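Local coordinates for transcriptional protein SWT1 (Saccharomyces cerevisiae, PDB 4PQZ) that takes part in transcription, probably as an activator, and is an RNA endonuclease, represented here by its C-terminal HEPN-like domain, at residues 33-38 with 120-125; 41-46 with 126-131. One frame throughout, in Å; residues are numbered along the deposited sequence.

Contact 1 (33-38 with 120-125); sequences LQFDKV and TNLNDL
Phe-35 sets the far end of its ring against the backbone that leads into helix 122-139. The CB of Phe-35 points toward the other segment. Its CG lies anti to the backbone N (chi1 -178°), which extends the ring toward residues 120-125. The ring meets main chain more than side chain. CZ of Phe-35 comes 3.3 Å from the carbonyl O of Asn-121. One corner further, CE1 of Phe-35 lies 3.8 Å from the carbonyl C of Thr-120. On the other flank, CE2 of Phe-35 is 3.7 Å from the backbone N of Leu-122. All three approaches are oblique to the ring.

Leu-125 supplies the main apolar partner, one turn into the helix. Its CB also points toward the opposite segment, and its CD2 methyl touches CE2 of Phe-35 at 3.8 Å. Leu-122 adds a looser touch, from its CB to the same CE2. No hydrogen bond joins the two segments, so the contact is van der Waals in kind.

The backbone next to the ring is held in shape by the helix start. Asn-121 is the N-cap. Its OD1 accepts from the backbone N of Asp-124 at 2.7 Å, with an N-H...O angle of 158°. The carbonyl O of Asn-121 accepts from the backbone N of Leu-125 in the first helical turn. The carbonyl near the ring is therefore already engaged.

The contact joins the first turns of helices 35-62 and 122-139 toward one end of the HEPN-like helical domain. Leu-125 also packs on Pro-119 of the preceding loop and on Ile-162. Val-38 touches Ser-161, so helix 145-163 borders both segments.

Contact 2 (41-46 with 126-131); sequences NVFEQV and RTFEQF
Phe-128 pushes the end of its ring between Phe-43 and Val-46 of helix 35-62. With CG swung anti to the backbone N, the ring extends toward that helix. CZ of Phe-128 lies 3.6 Å from CD1 of Phe-43, at the edge of the Phe-43 ring and near its plane. The two rings are inclined at 55°, with centroids 5.7 Å apart, and the side chains cross at about a right angle. Val-46 and Phe-128 approach each other from opposite directions. CG1 of Val-46 is 3.7 Å from CE2 of Phe-128.

These residues join two helices of the HEPN-like bundle that run in nearly the same direction, 28° apart. Their local axes approach to 10.7 Å, and aromatic and valine side chains bridge that distance. Ile-79 of helix 79-88 touches both phenylalanines, while Trp-158 of helix 145-163 packs on Val-46.

Val-42 makes a lighter contact, with CG1 at 4.3 Å from CG of Glu-129. The Glu-129 side chain also packs on Ile-162. Its OE2 accepts, through the syn lone pair, from NE2 of Gln-130 in the same helix at 2.9 Å, with the N-H...O angle nearly straight at 166°.

Overall arrangement
Contacts 1 and 2 join the same pair of helices, 35-62 and 122-139, at successive levels. Their centres are 10 Å apart, and Leu-125 of contact 1 touches Val-42 of contact 2. Contact 1 is partly buried, and its centre lies about 19 Å from the chain's centre. Contact 2 is buried, with its centre about 9 Å from the chain's centre. Neither has a hydrogen bond between its segments. The chemistry still differs with position. At the outer level, an aromatic ring meets mainly backbone. Deeper in, mostly apolar side chains meet, with the aliphatic part of Glu-129 at the margin. Helix 79-88 adds to the deeper contact.

Contact 1 (33-38 with 120-125)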
loop_
_atom_site.group_PDB
_atom_site.type_symbol
_atom_site.label_atom_id
_atom_site.label_comp_id
_atom_site.label_asym_id
_atom_site.label_seq_id
_atom_site.Cartn_x
_atom_site.Cartn_y
_atom_site.Cartn_z
ATOM N N LEU A 33 4.116 -24.410 -9.935
ATOM C CA LEU A 33 3.272 -24.254 -11.116
ATOM C C LEU A 33 2.237 -23.134 -10.920
ATOM O O LEU A 33 2.164 -22.191 -11.718
ATOM C CB LEU A 33 2.556 -25.577 -11.434
ATOM C CG LEU A 33 3.403 -26.779 -11.876
ATOM C CD1 LEU A 33 2.561 -28.062 -11.990
ATOM C CD2 LEU A 33 4.104 -26.489 -13.202
ATOM N N GLN A 34 1.478 -23.234 -9.830
ATOM C CA GLN A 34 0.279 -22.427 -9.587
ATOM C C GLN A 34 0.501 -20.944 -9.271
ATOM O O GLN A 34 -0.447 -20.201 -9.008
ATOM C CB GLN A 34 -0.500 -23.055 -8.421
ATOM C CG GLN A 34 -1.445 -24.169 -8.843
ATOM C CD GLN A 34 -2.713 -23.633 -9.479
ATOM O OE1 GLN A 34 -3.295 -22.658 -8.998
ATOM N NE2 GLN A 34 -3.144 -24.258 -10.572
ATOM N N PHE A 35 1.745 -20.504 -9.336
ATOM C CA PHE A 35 2.161 -19.314 -8.604
ATOM C C PHE A 35 1.716 -17.953 -9.158
ATOM O O PHE A 35 1.278 -17.089 -8.397
ATOM C CB PHE A 35 3.679 -19.344 -8.415
ATOM C CG PHE A 35 4.211 -18.189 -7.640
ATOM C CD1 PHE A 35 4.703 -17.070 -8.297
ATOM C CD2 PHE A 35 4.212 -18.210 -6.257
ATOM C CE1 PHE A 35 5.193 -15.993 -7.580
ATOM C CE2 PHE A 35 4.705 -17.130 -5.533
ATOM C CZ PHE A 35 5.189 -16.026 -6.193
ATOM N N ASP A 36 1.827 -17.766 -10.470
ATOM C CA ASP A 36 1.768 -16.423 -11.065
ATOM C C ASP A 36 0.406 -15.717 -11.037
ATOM O O ASP A 36 0.356 -14.489 -10.974
ATOM C CB ASP A 36 2.332 -16.428 -12.495
ATOM C CG ASP A 36 3.827 -16.704 -12.534
ATOM O OD1 ASP A 36 4.334 -17.379 -11.615
ATOM O OD2 ASP A 36 4.493 -16.248 -13.486
ATOM N N LYS A 37 -0.686 -16.477 -11.095
ATOM C CA LYS A 37 -2.018 -15.875 -11.148
ATOM C C LYS A 37 -2.329 -15.178 -9.839
ATOM O O LYS A 37 -2.906 -14.094 -9.822
ATOM C CB LYS A 37 -3.094 -16.924 -11.437
ATOM C CG LYS A 37 -4.530 -16.394 -11.391
ATOM C CD LYS A 37 -4.942 -15.723 -12.697
ATOM C CE LYS A 37 -6.401 -15.279 -12.655
ATOM N NZ LYS A 37 -6.615 -14.173 -11.677
ATOM N N VAL A 38 -1.940 -15.816 -8.744
ATOM C CA VAL A 38 -2.114 -15.229 -7.429
ATOM C C VAL A 38 -0.979 -14.239 -7.108
ATOM O O VAL A 38 -1.109 -13.415 -6.217
ATOM C CB VAL A 38 -2.234 -16.329 -6.351
ATOM C CG1 VAL A 38 -2.473 -15.736 -4.976
ATOM C CG2 VAL A 38 -3.363 -17.282 -6.702
ATOM N N THR A 120 8.357 -12.816 -7.413
ATOM C CA THR A 120 8.723 -13.917 -8.302
ATOM C C THR A 120 8.887 -15.247 -7.563
ATOM O O THR A 120 9.056 -16.290 -8.192
ATOM C CB THR A 120 10.011 -13.614 -9.102
ATOM O OG1 THR A 120 11.108 -13.396 -8.202
ATOM C CG2 THR A 120 9.815 -12.384 -9.973
ATOM N N ASN A 121 8.834 -15.207 -6.234
ATOM C CA ASN A 121 8.857 -16.433 -5.427
ATOM C C ASN A 121 7.960 -16.337 -4.193
ATOM O O ASN A 121 7.445 -15.259 -3.881
ATOM C CB ASN A 121 10.289 -16.821 -5.037
ATOM C CG ASN A 121 11.011 -15.731 -4.263
ATOM O OD1 ASN A 121 10.678 -15.447 -3.118
ATOM N ND2 ASN A 121 12.023 -15.133 -4.883
ATOM N N LEU A 122 7.771 -17.455 -3.495
ATOM C CA LEU A 122 6.816 -17.497 -2.383
ATOM C C LEU A 122 7.280 -16.670 -1.198
ATOM O O LEU A 122 6.483 -15.979 -0.559
ATOM C CB LEU A 122 6.515 -18.941 -1.935
ATOM C CG LEU A 122 5.423 -19.049 -0.851
ATOM C CD1 LEU A 122 4.077 -18.554 -1.382
ATOM C CD2 LEU A 122 5.291 -20.470 -0.262
ATOM N N ASN A 123 8.571 -16.750 -0.899
ATOM C CA ASN A 123 9.161 -15.930 0.148
ATOM C C ASN A 123 8.916 -14.423 -0.104
ATOM O O ASN A 123 8.462 -13.692 0.785
ATOM C CB ASN A 123 10.657 -16.236 0.272
ATOM C CG ASN A 123 11.375 -15.276 1.215
ATOM O OD1 ASN A 123 10.871 -14.961 2.302
ATOM N ND2 ASN A 123 12.559 -14.795 0.797
ATOM N N ASP A 124 9.194 -13.984 -1.331
ATOM C CA ASP A 124 9.032 -12.588 -1.736
ATOM C C ASP A 124 7.568 -12.161 -1.683
ATOM O O ASP A 124 7.262 -11.026 -1.317
ATOM C CB ASP A 124 9.590 -12.366 -3.146
ATOM C CG ASP A 124 11.114 -12.303 -3.177
ATOM O OD1 ASP A 124 11.748 -12.612 -2.146
ATOM O OD2 ASP A 124 11.674 -11.946 -4.238
ATOM N N LEU A 125 6.673 -13.085 -2.031
ATOM C CA LEU A 125 5.232 -12.832 -1.997
ATOM C C LEU A 125 4.713 -12.660 -0.573
ATOM O O LEU A 125 3.867 -11.809 -0.318
ATOM C CB LEU A 125 4.468 -13.940 -2.726
ATOM C CG LEU A 125 2.945 -13.780 -2.836
ATOM C CD1 LEU A 125 2.559 -12.408 -3.398
ATOM C CD2 LEU A 125 2.328 -14.905 -3.670
#

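Contact 2 (41-46 with 126-131)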
loop_
_atom_site.group_PDB
_atom_site.type_symbol
_atom_site.label_atom_id
_atom_site.label_comp_id
_atom_site.label_asym_id
_atom_site.label_seq_id
_atom_site.Cartn_x
_atom_site.Cartn_y
_atom_site.Cartn_z
ATOM N N ASN A 41 -2.371 -11.170 -8.869
ATOM C CA ASN A 41 -3.638 -10.921 -8.176
ATOM C C ASN A 41 -3.485 -10.130 -6.868
ATOM O O ASN A 41 -4.210 -9.164 -6.629
ATOM C CB ASN A 41 -4.355 -12.249 -7.914
ATOM C CG ASN A 41 -5.835 -12.078 -7.664
ATOM O OD1 ASN A 41 -6.374 -10.980 -7.794
ATOM N ND2 ASN A 41 -6.506 -13.170 -7.314
ATOM N N VAL A 42 -2.549 -10.549 -6.020
ATOM C CA VAL A 42 -2.220 -9.807 -4.803
ATOM C C VAL A 42 -1.533 -8.485 -5.136
ATOM O O VAL A 42 -1.952 -7.425 -4.677
ATOM C CB VAL A 42 -1.295 -10.628 -3.885
ATOM C CG1 VAL A 42 -0.825 -9.794 -2.688
ATOM C CG2 VAL A 42 -1.991 -11.925 -3.449
ATOM N N PHE A 43 -0.477 -8.567 -5.943
ATOM C CA PHE A 43 0.312 -7.403 -6.360
ATOM C C PHE A 43 -0.560 -6.280 -6.923
ATOM O O PHE A 43 -0.469 -5.137 -6.471
ATOM C CB PHE A 43 1.392 -7.826 -7.371
ATOM C CG PHE A 43 2.196 -6.679 -7.941
ATOM C CD1 PHE A 43 3.036 -5.934 -7.135
ATOM C CD2 PHE A 43 2.127 -6.371 -9.292
ATOM C CE1 PHE A 43 3.774 -4.879 -7.660
ATOM C CE2 PHE A 43 2.862 -5.319 -9.830
ATOM C CZ PHE A 43 3.687 -4.574 -9.015
ATOM N N GLU A 44 -1.423 -6.608 -7.883
ATOM C CA GLU A 44 -2.260 -5.594 -8.516
ATOM C C GLU A 44 -3.369 -5.075 -7.599
ATOM O O GLU A 44 -3.806 -3.932 -7.737
ATOM C CB GLU A 44 -2.835 -6.092 -9.849
ATOM C CG GLU A 44 -1.780 -6.317 -10.938
ATOM C CD GLU A 44 -1.166 -5.029 -11.490
ATOM O OE1 GLU A 44 -1.875 -4.002 -11.544
ATOM O OE2 GLU A 44 0.029 -5.046 -11.873
ATOM N N GLN A 45 -3.819 -5.903 -6.660
ATOM C CA GLN A 45 -4.818 -5.447 -5.693
ATOM C C GLN A 45 -4.200 -4.604 -4.579
ATOM O O GLN A 45 -4.750 -3.567 -4.203
ATOM C CB GLN A 45 -5.613 -6.614 -5.112
ATOM C CG GLN A 45 -6.726 -7.130 -6.028
ATOM C CD GLN A 45 -7.349 -8.414 -5.509
ATOM O OE1 GLN A 45 -7.171 -8.781 -4.345
ATOM N NE2 GLN A 45 -8.075 -9.109 -6.374
ATOM N N VAL A 46 -3.059 -5.051 -4.053
ATOM C CA VAL A 46 -2.274 -4.248 -3.110
ATOM C C VAL A 46 -1.981 -2.850 -3.678
ATOM O O VAL A 46 -2.186 -1.844 -2.992
ATOM C CB VAL A 46 -0.949 -4.938 -2.734
ATOM C CG1 VAL A 46 -0.053 -3.987 -1.953
ATOM C CG2 VAL A 46 -1.226 -6.209 -1.937
ATOM N N ARG A 126 5.234 -13.458 0.355
ATOM C CA ARG A 126 4.869 -13.315 1.760
ATOM C C ARG A 126 5.452 -12.034 2.327
ATOM O O ARG A 126 4.783 -11.310 3.066
ATOM C CB ARG A 126 5.340 -14.525 2.579
ATOM C CG ARG A 126 4.736 -15.827 2.099
ATOM C CD ARG A 126 4.946 -16.944 3.092
ATOM N NE ARG A 126 3.837 -17.895 3.048
ATOM C CZ ARG A 126 2.716 -17.767 3.760
ATOM N NH1 ARG A 126 2.549 -16.730 4.575
ATOM N NH2 ARG A 126 1.758 -18.677 3.661
ATOM N N THR A 127 6.704 -11.764 1.977
ATOM C CA THR A 127 7.382 -10.537 2.406
ATOM C C THR A 127 6.639 -9.299 1.900
ATOM O O THR A 127 6.436 -8.342 2.644
ATOM C CB THR A 127 8.857 -10.508 1.935
ATOM O OG1 THR A 127 9.590 -11.525 2.628
ATOM C CG2 THR A 127 9.502 -9.152 2.224
ATOM N N PHE A 128 6.214 -9.355 0.640
ATOM C CA PHE A 128 5.465 -8.282 0.008
ATOM C C PHE A 128 4.141 -8.060 0.722
ATOM O O PHE A 128 3.864 -6.961 1.210
ATOM C CB PHE A 128 5.222 -8.600 -1.480
ATOM C CG PHE A 128 4.476 -7.519 -2.220
ATOM C CD1 PHE A 128 5.152 -6.420 -2.733
ATOM C CD2 PHE A 128 3.092 -7.596 -2.393
ATOM C CE1 PHE A 128 4.460 -5.405 -3.415
ATOM C CE2 PHE A 128 2.400 -6.596 -3.062
ATOM C CZ PHE A 128 3.087 -5.502 -3.579
ATOM N N GLU A 129 3.327 -9.112 0.769
ATOM C CA GLU A 129 2.005 -9.046 1.374
ATOM C C GLU A 129 2.049 -8.662 2.848
ATOM O O GLU A 129 1.250 -7.833 3.276
ATOM C CB GLU A 129 1.238 -10.357 1.174
ATOM C CG GLU A 129 -0.244 -10.293 1.549
ATOM C CD GLU A 129 -0.501 -10.431 3.054
ATOM O OE1 GLU A 129 -1.549 -9.937 3.525
ATOM O OE2 GLU A 129 0.340 -11.033 3.763
ATOM N N GLN A 130 2.964 -9.249 3.625
ATOM C CA GLN A 130 3.059 -8.896 5.050
ATOM C C GLN A 130 3.410 -7.427 5.289
ATOM O O GLN A 130 2.902 -6.809 6.221
ATOM C CB GLN A 130 4.041 -9.795 5.823
ATOM C CG GLN A 130 3.535 -11.252 6.051
ATOM C CD GLN A 130 2.379 -11.367 7.046
ATOM O OE1 GLN A 130 2.597 -11.452 8.258
ATOM N NE2 GLN A 130 1.141 -11.405 6.535
ATOM N N PHE A 131 4.286 -6.862 4.467
ATOM C CA PHE A 131 4.716 -5.482 4.703
ATOM C C PHE A 131 3.535 -4.553 4.457
ATOM O O PHE A 131 3.207 -3.689 5.287
ATOM C CB PHE A 131 5.895 -5.109 3.800
ATOM C CG PHE A 131 6.245 -3.645 3.826
ATOM C CD1 PHE A 131 7.051 -3.127 4.834
ATOM C CD2 PHE A 131 5.778 -2.787 2.838
ATOM C CE1 PHE A 131 7.371 -1.785 4.861
ATOM C CE2 PHE A 131 6.100 -1.441 2.853
ATOM C CZ PHE A 131 6.890 -0.943 3.866
#